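Local coordinates for protein pectate lyase 47 (Bacillus sp. TS-47, PDB 1VBL) that cleaves pectate (polygalacturonate) as a thermostable, calcium-binding pectate lyase of polysaccharide lyase family 1, at residues Q43-N48 / V57-Y62; M127-S132 / L151-D156; I192-S197 / N236-I241. All blocks are in the same frame, centred on the assembly; numbering follows the deposited sequence.

Contact 1: Q43-N48 / V57-Y62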
ATOM      1  N   GLN A  43      14.780 -13.998  12.477  1.00 19.33           N
ATOM      2  CA  GLN A  43      15.150 -15.367  12.820  1.00 20.40           C
ATOM      3  C   GLN A  43      13.976 -16.300  12.518  1.00 19.22           C
ATOM      4  O   GLN A  43      14.155 -17.362  11.925  1.00 19.18           O
ATOM      5  CB  GLN A  43      15.542 -15.453  14.300  1.00 21.91           C
ATOM      6  CG  GLN A  43      16.716 -14.551  14.653  1.00 27.44           C
ATOM      7  CD  GLN A  43      17.118 -14.630  16.108  1.00 29.87           C
ATOM      8  OE1 GLN A  43      16.276 -14.551  17.005  1.00 33.26           O
ATOM      9  NE2 GLN A  43      18.417 -14.773  16.354  1.00 33.08           N
ATOM     10  N   ALA A  44      12.773 -15.891  12.906  1.00 17.40           N
ATOM     11  CA  ALA A  44      11.586 -16.705  12.656  1.00 17.78           C
ATOM     12  C   ALA A  44      11.372 -16.901  11.158  1.00 17.15           C
ATOM     13  O   ALA A  44      10.893 -17.947  10.722  1.00 18.86           O
ATOM     14  CB  ALA A  44      10.358 -16.052  13.275  1.00 16.02           C
ATOM     15  N   LEU A  45      11.736 -15.893  10.375  1.00 17.20           N
ATOM     16  CA  LEU A  45      11.582 -15.955   8.928  1.00 16.35           C
ATOM     17  C   LEU A  45      12.694 -16.737   8.225  1.00 16.80           C
ATOM     18  O   LEU A  45      12.633 -16.951   7.015  1.00 15.80           O
ATOM     19  CB  LEU A  45      11.496 -14.537   8.352  1.00 15.88           C
ATOM     20  CG  LEU A  45      10.160 -13.813   8.561  1.00 14.72           C
ATOM     21  CD1 LEU A  45      10.322 -12.320   8.303  1.00 15.28           C
ATOM     22  CD2 LEU A  45       9.113 -14.407   7.621  1.00 15.95           C
ATOM     23  N   GLY A  46      13.709 -17.165   8.968  1.00 16.25           N
ATOM     24  CA  GLY A  46      14.776 -17.920   8.331  1.00 18.45           C
ATOM     25  C   GLY A  46      16.169 -17.762   8.907  1.00 19.45           C
ATOM     26  O   GLY A  46      16.991 -18.665   8.771  1.00 20.09           O
ATOM     27  N   GLY A  47      16.449 -16.622   9.530  1.00 20.11           N
ATOM     28  CA  GLY A  47      17.761 -16.412  10.119  1.00 20.92           C
ATOM     29  C   GLY A  47      18.656 -15.443   9.370  1.00 22.27           C
ATOM     30  O   GLY A  47      19.683 -15.011   9.895  1.00 22.07           O
ATOM     31  N   ASN A  48      18.272 -15.099   8.144  1.00 22.20           N
ATOM     32  CA  ASN A  48      19.055 -14.175   7.325  1.00 23.18           C
ATOM     33  C   ASN A  48      18.101 -13.407   6.418  1.00 22.04           C
ATOM     34  O   ASN A  48      17.532 -13.973   5.487  1.00 19.32           O
ATOM     35  CB  ASN A  48      20.070 -14.954   6.483  1.00 25.60           C
ATOM     36  CG  ASN A  48      20.978 -14.047   5.677  1.00 28.75           C
ATOM     37  OD1 ASN A  48      20.530 -13.334   4.777  1.00 29.69           O
ATOM     38  ND2 ASN A  48      22.266 -14.069   5.999  1.00 31.01           N
ATOM     39  N   VAL A  57       9.355 -22.813   3.775  1.00 19.90           N
ATOM     40  CA  VAL A  57       8.837 -23.737   4.778  1.00 20.79           C
ATOM     41  C   VAL A  57       7.606 -23.132   5.448  1.00 20.70           C
ATOM     42  O   VAL A  57       7.643 -21.988   5.906  1.00 20.37           O
ATOM     43  CB  VAL A  57       9.889 -24.036   5.873  1.00 21.15           C
ATOM     44  CG1 VAL A  57       9.266 -24.883   6.973  1.00 20.81           C
ATOM     45  CG2 VAL A  57      11.087 -24.758   5.265  1.00 22.01           C
ATOM     46  N   PRO A  58       6.494 -23.887   5.504  1.00 21.29           N
ATOM     47  CA  PRO A  58       5.275 -23.374   6.137  1.00 20.52           C
ATOM     48  C   PRO A  58       5.608 -22.850   7.529  1.00 20.62           C
ATOM     49  O   PRO A  58       6.167 -23.570   8.347  1.00 18.95           O
ATOM     50  CB  PRO A  58       4.370 -24.599   6.177  1.00 21.35           C
ATOM     51  CG  PRO A  58       4.745 -25.309   4.910  1.00 22.52           C
ATOM     52  CD  PRO A  58       6.262 -25.227   4.933  1.00 21.11           C
ATOM     53  N   LYS A  59       5.261 -21.597   7.797  1.00 19.26           N
ATOM     54  CA  LYS A  59       5.570 -21.008   9.091  1.00 17.88           C
ATOM     55  C   LYS A  59       4.572 -19.942   9.506  1.00 17.75           C
ATOM     56  O   LYS A  59       4.059 -19.185   8.675  1.00 15.85           O
ATOM     57  CB  LYS A  59       6.980 -20.406   9.050  1.00 18.12           C
ATOM     58  CG  LYS A  59       7.198 -19.437   7.892  1.00 17.56           C
ATOM     59  CD  LYS A  59       8.675 -19.267   7.571  1.00 18.18           C
ATOM     60  CE  LYS A  59       8.867 -18.599   6.217  1.00 17.29           C
ATOM     61  NZ  LYS A  59       8.185 -19.344   5.114  1.00 15.90           N
ATOM     62  N   ILE A  60       4.298 -19.898  10.805  1.00 16.69           N
ATOM     63  CA  ILE A  60       3.385 -18.921  11.370  1.00 17.02           C
ATOM     64  C   ILE A  60       4.191 -18.056  12.318  1.00 17.77           C
ATOM     65  O   ILE A  60       4.912 -18.563  13.181  1.00 17.14           O
ATOM     66  CB  ILE A  60       2.242 -19.584  12.151  1.00 16.77           C
ATOM     67  CG1 ILE A  60       1.377 -20.410  11.200  1.00 17.70           C
ATOM     68  CG2 ILE A  60       1.403 -18.515  12.854  1.00 17.26           C
ATOM     69  CD1 ILE A  60       0.292 -21.212  11.890  1.00 20.58           C
ATOM     70  N   ILE A  61       4.070 -16.748  12.147  1.00 17.18           N
ATOM     71  CA  ILE A  61       4.802 -15.808  12.970  1.00 17.05           C
ATOM     72  C   ILE A  61       3.862 -14.808  13.626  1.00 16.89           C
ATOM     73  O   ILE A  61       3.241 -13.988  12.949  1.00 15.24           O
ATOM     74  CB  ILE A  61       5.846 -15.060  12.124  1.00 17.63           C
ATOM     75  CG1 ILE A  61       6.810 -16.077  11.501  1.00 18.48           C
ATOM     76  CG2 ILE A  61       6.587 -14.049  12.984  1.00 18.70           C
ATOM     77  CD1 ILE A  61       7.833 -15.481  10.568  1.00 21.28           C
ATOM     78  N   TYR A  62       3.759 -14.894  14.949  1.00 15.41           N
ATOM     79  CA  TYR A  62       2.905 -14.002  15.719  1.00 16.64           C
ATOM     80  C   TYR A  62       3.704 -12.803  16.189  1.00 17.28           C
ATOM     81  O   TYR A  62       4.744 -12.953  16.830  1.00 17.81           O
ATOM     82  CB  TYR A  62       2.323 -14.734  16.931  1.00 16.15           C
ATOM     83  CG  TYR A  62       1.272 -15.757  16.569  1.00 18.06           C
ATOM     84  CD1 TYR A  62       0.025 -15.359  16.086  1.00 18.25           C
ATOM     85  CD2 TYR A  62       1.523 -17.122  16.704  1.00 16.87           C
ATOM     86  CE1 TYR A  62      -0.948 -16.294  15.747  1.00 19.45           C
ATOM     87  CE2 TYR A  62       0.555 -18.068  16.366  1.00 19.38           C
ATOM     88  CZ  TYR A  62      -0.677 -17.646  15.890  1.00 20.47           C
ATOM     89  OH  TYR A  62      -1.639 -18.574  15.555  1.00 22.21           O
TER

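Contact 2: M127-S132 / L151-D156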
ATOM      1  N   MET A 127      13.703  -3.285   5.355  1.00 13.90           N
ATOM      2  CA  MET A 127      12.742  -3.996   4.516  1.00 14.33           C
ATOM      3  C   MET A 127      12.964  -5.485   4.740  1.00 14.48           C
ATOM      4  O   MET A 127      13.976  -6.053   4.317  1.00 14.02           O
ATOM      5  CB  MET A 127      12.920  -3.630   3.041  1.00 15.00           C
ATOM      6  CG  MET A 127      12.570  -2.174   2.725  1.00 14.62           C
ATOM      7  SD  MET A 127      10.997  -1.616   3.475  1.00 18.29           S
ATOM      8  CE  MET A 127       9.842  -2.662   2.626  1.00 14.69           C
ATOM      9  N   VAL A 128      12.012  -6.103   5.430  1.00 14.83           N
ATOM     10  CA  VAL A 128      12.076  -7.518   5.781  1.00 14.47           C
ATOM     11  C   VAL A 128      11.478  -8.429   4.713  1.00 15.25           C
ATOM     12  O   VAL A 128      10.306  -8.295   4.354  1.00 15.62           O
ATOM     13  CB  VAL A 128      11.335  -7.764   7.123  1.00 15.35           C
ATOM     14  CG1 VAL A 128      11.409  -9.228   7.516  1.00 14.32           C
ATOM     15  CG2 VAL A 128      11.941  -6.890   8.215  1.00 14.07           C
ATOM     16  N   TYR A 129      12.288  -9.358   4.212  1.00 13.00           N
ATOM     17  CA  TYR A 129      11.828 -10.305   3.199  1.00 13.80           C
ATOM     18  C   TYR A 129      10.937 -11.374   3.823  1.00 14.07           C
ATOM     19  O   TYR A 129      11.205 -11.849   4.932  1.00 12.58           O
ATOM     20  CB  TYR A 129      13.019 -10.992   2.527  1.00 13.85           C
ATOM     21  CG  TYR A 129      13.696 -10.165   1.465  1.00 16.30           C
ATOM     22  CD1 TYR A 129      13.127 -10.017   0.200  1.00 18.00           C
ATOM     23  CD2 TYR A 129      14.909  -9.529   1.720  1.00 16.63           C
ATOM     24  CE1 TYR A 129      13.754  -9.259  -0.786  1.00 19.76           C
ATOM     25  CE2 TYR A 129      15.541  -8.768   0.747  1.00 20.14           C
ATOM     26  CZ  TYR A 129      14.959  -8.637  -0.502  1.00 21.21           C
ATOM     27  OH  TYR A 129      15.582  -7.875  -1.460  1.00 21.65           O
ATOM     28  N   VAL A 130       9.885 -11.754   3.104  1.00 13.10           N
ATOM     29  CA  VAL A 130       8.962 -12.783   3.573  1.00 13.52           C
ATOM     30  C   VAL A 130       8.968 -13.928   2.566  1.00 13.93           C
ATOM     31  O   VAL A 130       8.765 -13.714   1.370  1.00 16.39           O
ATOM     32  CB  VAL A 130       7.515 -12.239   3.708  1.00 13.08           C
ATOM     33  CG1 VAL A 130       6.591 -13.336   4.245  1.00 14.15           C
ATOM     34  CG2 VAL A 130       7.492 -11.037   4.641  1.00 12.41           C
ATOM     35  N   GLY A 131       9.216 -15.142   3.049  1.00 14.76           N
ATOM     36  CA  GLY A 131       9.242 -16.294   2.166  1.00 14.61           C
ATOM     37  C   GLY A 131       7.852 -16.834   1.879  1.00 14.97           C
ATOM     38  O   GLY A 131       6.868 -16.378   2.464  1.00 13.60           O
ATOM     39  N   SER A 132       7.767 -17.809   0.980  1.00 14.86           N
ATOM     40  CA  SER A 132       6.488 -18.418   0.624  1.00 15.23           C
ATOM     41  C   SER A 132       5.901 -19.211   1.789  1.00 15.24           C
ATOM     42  O   SER A 132       6.623 -19.626   2.697  1.00 16.65           O
ATOM     43  CB  SER A 132       6.664 -19.347  -0.583  1.00 14.39           C
ATOM     44  OG  SER A 132       7.058 -18.621  -1.734  1.00 13.36           O
ATOM     45  N   LEU A 151       8.708  -7.063   2.582  1.00 13.97           N
ATOM     46  CA  LEU A 151       8.973  -7.192   1.160  1.00 15.29           C
ATOM     47  C   LEU A 151       8.539  -8.599   0.762  1.00 15.73           C
ATOM     48  O   LEU A 151       9.191  -9.588   1.109  1.00 14.70           O
ATOM     49  CB  LEU A 151      10.468  -7.003   0.884  1.00 17.10           C
ATOM     50  CG  LEU A 151      10.887  -6.258  -0.385  1.00 22.90           C
ATOM     51  CD1 LEU A 151      10.394  -4.819  -0.320  1.00 24.39           C
ATOM     52  CD2 LEU A 151      12.411  -6.277  -0.510  1.00 23.17           C
ATOM     53  N   ILE A 152       7.418  -8.682   0.058  1.00 13.75           N
ATOM     54  CA  ILE A 152       6.893  -9.962  -0.400  1.00 15.31           C
ATOM     55  C   ILE A 152       7.315 -10.035  -1.859  1.00 15.54           C
ATOM     56  O   ILE A 152       6.558  -9.666  -2.760  1.00 15.00           O
ATOM     57  CB  ILE A 152       5.354  -9.991  -0.266  1.00 15.34           C
ATOM     58  CG1 ILE A 152       4.962  -9.649   1.176  1.00 15.37           C
ATOM     59  CG2 ILE A 152       4.818 -11.369  -0.628  1.00 16.29           C
ATOM     60  CD1 ILE A 152       3.461  -9.537   1.409  1.00 16.42           C
ATOM     61  N   LYS A 153       8.542 -10.504  -2.077  1.00 15.10           N
ATOM     62  CA  LYS A 153       9.124 -10.571  -3.408  1.00 16.43           C
ATOM     63  C   LYS A 153       9.403 -11.966  -3.959  1.00 16.36           C
ATOM     64  O   LYS A 153      10.107 -12.763  -3.340  1.00 14.75           O
ATOM     65  CB  LYS A 153      10.419  -9.758  -3.422  1.00 17.27           C
ATOM     66  CG  LYS A 153      11.074  -9.648  -4.785  1.00 19.82           C
ATOM     67  CD  LYS A 153      12.255  -8.698  -4.728  1.00 22.84           C
ATOM     68  CE  LYS A 153      12.844  -8.448  -6.104  1.00 23.18           C
ATOM     69  NZ  LYS A 153      13.865  -7.364  -6.045  1.00 25.76           N
ATOM     70  N   ASN A 154       8.853 -12.231  -5.141  1.00 15.27           N
ATOM     71  CA  ASN A 154       9.019 -13.507  -5.825  1.00 17.33           C
ATOM     72  C   ASN A 154       8.624 -14.712  -4.982  1.00 16.82           C
ATOM     73  O   ASN A 154       9.253 -15.767  -5.057  1.00 17.37           O
ATOM     74  CB  ASN A 154      10.464 -13.667  -6.311  1.00 18.13           C
ATOM     75  CG  ASN A 154      10.863 -12.595  -7.305  1.00 20.93           C
ATOM     76  OD1 ASN A 154      10.172 -12.368  -8.299  1.00 20.42           O
ATOM     77  ND2 ASN A 154      11.983 -11.931  -7.046  1.00 22.55           N
ATOM     78  N   VAL A 155       7.581 -14.556  -4.176  1.00 16.40           N
ATOM     79  CA  VAL A 155       7.114 -15.660  -3.348  1.00 16.96           C
ATOM     80  C   VAL A 155       5.632 -15.903  -3.592  1.00 16.84           C
ATOM     81  O   VAL A 155       4.998 -15.185  -4.367  1.00 16.71           O
ATOM     82  CB  VAL A 155       7.357 -15.383  -1.846  1.00 17.20           C
ATOM     83  CG1 VAL A 155       8.846 -15.360  -1.570  1.00 15.02           C
ATOM     84  CG2 VAL A 155       6.720 -14.059  -1.438  1.00 16.02           C
ATOM     85  N   ASP A 156       5.085 -16.927  -2.949  1.00 15.90           N
ATOM     86  CA  ASP A 156       3.672 -17.243  -3.111  1.00 17.57           C
ATOM     87  C   ASP A 156       3.068 -17.695  -1.798  1.00 15.09           C
ATOM     88  O   ASP A 156       3.769 -18.210  -0.926  1.00 14.15           O
ATOM     89  CB  ASP A 156       3.466 -18.371  -4.136  1.00 21.49           C
ATOM     90  CG  ASP A 156       4.153 -18.103  -5.460  1.00 26.22           C
ATOM     91  OD1 ASP A 156       5.371 -18.363  -5.568  1.00 29.17           O
ATOM     92  OD2 ASP A 156       3.476 -17.628  -6.395  1.00 28.66           O
TER
HETATM   93  O   HOH W   1      10.220 -12.107  -0.569  1.00 13.79           O
HETATM   94  O   HOH W   2       7.208 -20.168  -3.938  1.00 43.18           O

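Contact 3: I192-S197 / N236-I241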
ATOM      1  N   ILE A 192       4.112  -2.525   3.096  1.00  9.88           N
ATOM      2  CA  ILE A 192       4.029  -3.833   2.459  1.00 11.40           C
ATOM      3  C   ILE A 192       4.217  -3.641   0.963  1.00 11.63           C
ATOM      4  O   ILE A 192       3.479  -2.891   0.324  1.00 11.58           O
ATOM      5  CB  ILE A 192       2.666  -4.531   2.702  1.00 12.59           C
ATOM      6  CG1 ILE A 192       2.517  -4.882   4.184  1.00 12.41           C
ATOM      7  CG2 ILE A 192       2.574  -5.800   1.852  1.00 14.58           C
ATOM      8  CD1 ILE A 192       1.238  -5.637   4.519  1.00 13.05           C
ATOM      9  N   SER A 193       5.220  -4.316   0.418  1.00 11.92           N
ATOM     10  CA  SER A 193       5.522  -4.233  -1.000  1.00 12.92           C
ATOM     11  C   SER A 193       5.437  -5.634  -1.595  1.00 13.74           C
ATOM     12  O   SER A 193       6.187  -6.530  -1.212  1.00 15.22           O
ATOM     13  CB  SER A 193       6.925  -3.659  -1.206  1.00 16.77           C
ATOM     14  OG  SER A 193       7.268  -3.664  -2.581  1.00 22.00           O
ATOM     15  N   ILE A 194       4.504  -5.813  -2.522  1.00 12.28           N
ATOM     16  CA  ILE A 194       4.291  -7.095  -3.175  1.00 13.99           C
ATOM     17  C   ILE A 194       4.853  -7.013  -4.593  1.00 15.43           C
ATOM     18  O   ILE A 194       4.342  -6.264  -5.431  1.00 14.73           O
ATOM     19  CB  ILE A 194       2.784  -7.423  -3.210  1.00 13.51           C
ATOM     20  CG1 ILE A 194       2.240  -7.442  -1.779  1.00 14.60           C
ATOM     21  CG2 ILE A 194       2.547  -8.752  -3.907  1.00 13.43           C
ATOM     22  CD1 ILE A 194       0.721  -7.613  -1.681  1.00 14.70           C
ATOM     23  N   GLU A 195       5.908  -7.781  -4.853  1.00 15.44           N
ATOM     24  CA  GLU A 195       6.560  -7.770  -6.160  1.00 16.34           C
ATOM     25  C   GLU A 195       6.754  -9.186  -6.699  1.00 14.91           C
ATOM     26  O   GLU A 195       7.343 -10.035  -6.034  1.00 14.94           O
ATOM     27  CB  GLU A 195       7.922  -7.071  -6.048  1.00 18.14           C
ATOM     28  CG  GLU A 195       7.889  -5.787  -5.230  1.00 25.04           C
ATOM     29  CD  GLU A 195       9.269  -5.193  -4.975  1.00 29.35           C
ATOM     30  OE1 GLU A 195       9.372  -4.298  -4.108  1.00 30.97           O
ATOM     31  OE2 GLU A 195      10.245  -5.610  -5.636  1.00 28.37           O
ATOM     32  N   GLY A 196       6.254  -9.435  -7.907  1.00 15.57           N
ATOM     33  CA  GLY A 196       6.386 -10.749  -8.517  1.00 15.28           C
ATOM     34  C   GLY A 196       5.876 -11.877  -7.641  1.00 16.47           C
ATOM     35  O   GLY A 196       6.389 -12.993  -7.692  1.00 13.65           O
ATOM     36  N   SER A 197       4.852 -11.597  -6.840  1.00 15.49           N
ATOM     37  CA  SER A 197       4.307 -12.612  -5.950  1.00 15.47           C
ATOM     38  C   SER A 197       2.825 -12.852  -6.181  1.00 16.12           C
ATOM     39  O   SER A 197       2.113 -11.972  -6.662  1.00 14.73           O
ATOM     40  CB  SER A 197       4.541 -12.195  -4.500  1.00 16.14           C
ATOM     41  OG  SER A 197       5.920 -11.986  -4.260  1.00 14.63           O
ATOM     42  N   ASN A 236       5.116  -5.569 -10.678  1.00 17.22           N
ATOM     43  CA  ASN A 236       5.909  -6.580 -11.361  1.00 17.49           C
ATOM     44  C   ASN A 236       5.293  -7.966 -11.440  1.00 17.44           C
ATOM     45  O   ASN A 236       5.803  -8.929 -10.859  1.00 16.56           O
ATOM     46  CB  ASN A 236       7.302  -6.664 -10.733  1.00 19.17           C
ATOM     47  CG  ASN A 236       8.081  -5.372 -10.886  1.00 23.27           C
ATOM     48  OD1 ASN A 236       7.836  -4.599 -11.810  1.00 27.51           O
ATOM     49  ND2 ASN A 236       9.034  -5.139  -9.991  1.00 24.27           N
ATOM     50  N   SER A 237       4.186  -8.049 -12.169  1.00 15.49           N
ATOM     51  CA  SER A 237       3.483  -9.297 -12.402  1.00 16.73           C
ATOM     52  C   SER A 237       2.934 -10.025 -11.184  1.00 15.87           C
ATOM     53  O   SER A 237       2.705 -11.227 -11.243  1.00 16.28           O
ATOM     54  CB  SER A 237       4.378 -10.246 -13.203  1.00 19.37           C
ATOM     55  OG  SER A 237       4.858  -9.600 -14.367  1.00 22.53           O
ATOM     56  N   SER A 238       2.731  -9.315 -10.079  1.00 14.34           N
ATOM     57  CA  SER A 238       2.147  -9.953  -8.903  1.00 13.63           C
ATOM     58  C   SER A 238       0.751 -10.361  -9.361  1.00 13.49           C
ATOM     59  O   SER A 238       0.228  -9.802 -10.326  1.00 13.28           O
ATOM     60  CB  SER A 238       2.065  -8.970  -7.733  1.00 12.91           C
ATOM     61  OG  SER A 238       3.365  -8.663  -7.260  1.00 13.87           O
ATOM     62  N   ASP A 239       0.134 -11.321  -8.688  1.00 14.08           N
ATOM     63  CA  ASP A 239      -1.173 -11.775  -9.144  1.00 15.37           C
ATOM     64  C   ASP A 239      -1.935 -12.475  -8.026  1.00 14.19           C
ATOM     65  O   ASP A 239      -1.332 -12.982  -7.084  1.00 13.87           O
ATOM     66  CB  ASP A 239      -0.955 -12.755 -10.306  1.00 15.20           C
ATOM     67  CG  ASP A 239      -2.047 -12.696 -11.356  1.00 16.56           C
ATOM     68  OD1 ASP A 239      -2.967 -11.862 -11.243  1.00 14.73           O
ATOM     69  OD2 ASP A 239      -1.972 -13.495 -12.315  1.00 15.91           O
ATOM     70  N   PHE A 240      -3.260 -12.500  -8.145  1.00 14.49           N
ATOM     71  CA  PHE A 240      -4.117 -13.174  -7.172  1.00 13.21           C
ATOM     72  C   PHE A 240      -3.899 -12.672  -5.751  1.00 14.29           C
ATOM     73  O   PHE A 240      -3.339 -13.365  -4.898  1.00 13.34           O
ATOM     74  CB  PHE A 240      -3.868 -14.681  -7.264  1.00 14.78           C
ATOM     75  CG  PHE A 240      -4.013 -15.219  -8.660  1.00 16.77           C
ATOM     76  CD1 PHE A 240      -2.998 -15.972  -9.245  1.00 18.52           C
ATOM     77  CD2 PHE A 240      -5.152 -14.941  -9.405  1.00 17.12           C
ATOM     78  CE1 PHE A 240      -3.115 -16.436 -10.557  1.00 18.59           C
ATOM     79  CE2 PHE A 240      -5.280 -15.400 -10.718  1.00 19.41           C
ATOM     80  CZ  PHE A 240      -4.259 -16.146 -11.293  1.00 18.13           C
ATOM     81  N   ILE A 241      -4.375 -11.457  -5.510  1.00 13.28           N
ATOM     82  CA  ILE A 241      -4.228 -10.802  -4.222  1.00 13.06           C
ATOM     83  C   ILE A 241      -5.572 -10.332  -3.679  1.00 11.30           C
ATOM     84  O   ILE A 241      -6.407  -9.848  -4.434  1.00 10.34           O
ATOM     85  CB  ILE A 241      -3.315  -9.572  -4.370  1.00 14.86           C
ATOM     86  CG1 ILE A 241      -1.973 -10.003  -4.972  1.00 17.00           C
ATOM     87  CG2 ILE A 241      -3.135  -8.878  -3.028  1.00 12.76           C
ATOM     88  CD1 ILE A 241      -1.057  -8.846  -5.296  1.00 19.66           C
TER
HETATM   89  O   HOH W   3      10.315  -6.206  -7.963  1.00 31.47           O

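Contact 1: Q43-N48 / V57-Y62
Ile61 meets the end of helix 38-44 with its outermost methyl, CD1, which reaches both Ala44 and Leu45. The closer partner is Leu45: CD2 lies 3.4 Å from Ile61 CD1, and Leu45 CG is 3.5 Å from the same methyl, tighter than ordinary van der Waals contact. The two side chains cross at about a right angle. Ala44 CB sits 3.7 Å from Ile61 CD1. All three residues are buried. The helix stands between parallel strands 32-35 and 59-63 in sequence and packs on both, an arrangement consistent with the N-terminal helix that closes one end of the parallel beta-helix in pectate lyases. A Schellman motif ends the helix, with Gly46 taking the positive phi and its N bonding to Gln43 O at 3.0 Å. Beside the apolar group, the aliphatic part of Lys59 passes the carbonyl end of the helix, CD lying 4.1 Å from Ala44 O. A bend at its last torsion (chi4 -56°) turns NZ back to Val57 O, 2.8 Å away. Asn55 O and Thr134 OG1 also bond to this ammonium group.

Contact 2: M127-S132 / L151-D156
Tyr129 holds CG beside its backbone N (chi1 -80°), while Leu151 has a chi1 of -143°, well away from a staggered value, and the two side chains lie side by side, pointing the same way. Leu151 CD2 touches the ring obliquely, 3.3 Å from Tyr129 CE1, and Lys153 CD approaches the ring edge near its plane. The other methyl, Leu151 CD1, is 3.7 Å from Met127 CE, the methionine being folded at chi2 and chi3 and crossing the leucine at about a right angle. An alanine in place of Tyr129 would remove the ring and probably open a gap beside Leu151 CD2 and Lys153 CD, setting the leucine freer to turn.

Parallel strand bonds flank this pair. Leu151 N reaches Val128 O at 2.7 Å in an almost straight bond, from above the carbonyl plane, and Val130 N donates to Leu151 O at 3.0 Å. Beyond Val130 the backbones part, and a water lies between them, accepting from Lys153 N and 2.9 Å from Val130 O. Asp156 N then bonds to Ser132 OG at 2.9 Å; between these points Val155 CG1 packs 3.4 Å from Val130 O. A second water joins Ser132 OG to Asp156 OD1, while Asp156 OD2 is held by Ser198.

Strand 127-129, entered directly from helix 110-126, is an outermost strand of a four-stranded parallel sheet of the beta-helix. Strand 149-153 separates it from strand 192-195, and the side chain of Met127 is about 5 Å from that of the calcium ligand Asp190. Val128, whose CB points away from strand 149-153, packs on Leu45 at the C-terminal end of helix 38-44.

Contact 3: I192-S197 / N236-I241
Ser238 turns its hydroxyl into the bend that follows strand 192-195. OG stands beside the backbone N of its own residue (chi1 -69°) and lies 3.5 Å from Ile194 CG2. The same oxygen also bonds to Lys235 O of its own coil, while a weak but nearly straight bond from Ser197 N (3.3 Å, 169°) reaches it across from the preceding one. Ser197 OG bonds to Ile152 O and Val155 N, one coil further back; the residue meets the segment 236-241 through its carbonyl instead. Asp239 N donates to Ser197 O at 2.9 Å, and Ser238 CA comes within 3.0 Å of that oxygen in a CA-H...O contact.

Gly196 lies close against Asn236: its CA is 3.0 Å from Asn236 O. Gly196, Asn236 and Ser237 all have positive phi, in the turns that follow strands 192-195 and 232-235. Deeper in, Ile194 and Ile241 meet methyl to methyl, CG2 of the first 3.9 Å from CD1 of the second, and Ile234 touches both. Ser193 OG bonds to Glu195 OE1 on the lone pair away from the other oxygen. The side chain of Glu195 is about 7 Å from the bound calcium ion. Asp239 is fixed from outside by a salt bridge to Arg271.

Equivalent turns stacked one coil above the next, with aliphatic side chains aligned inside, are characteristic of the right-handed parallel beta-helix of pectate lyases.

Contact 1 is buried throughout and almost wholly apolar, with no hydrogen bond between its segments, as befits a helix end laid on a strand. Contacts 2 and 3 are partly buried and combine apolar packing with backbone and serine hydrogen bonds between successive coils. Both reach the same parallel sheet, contact 3 through strand 192-195, which neighbours strand 149-153: Ile152 N lies 2.8 Å from Ser193 O, probably as a hydrogen bond. Both come near the calcium site, whereas contact 1 lies away from it. Contact 1 still reaches contact 2, where Lys59 NZ packs 2.9 Å from Ser132 O, but its nearest atoms stay about 12 Å from contact 3.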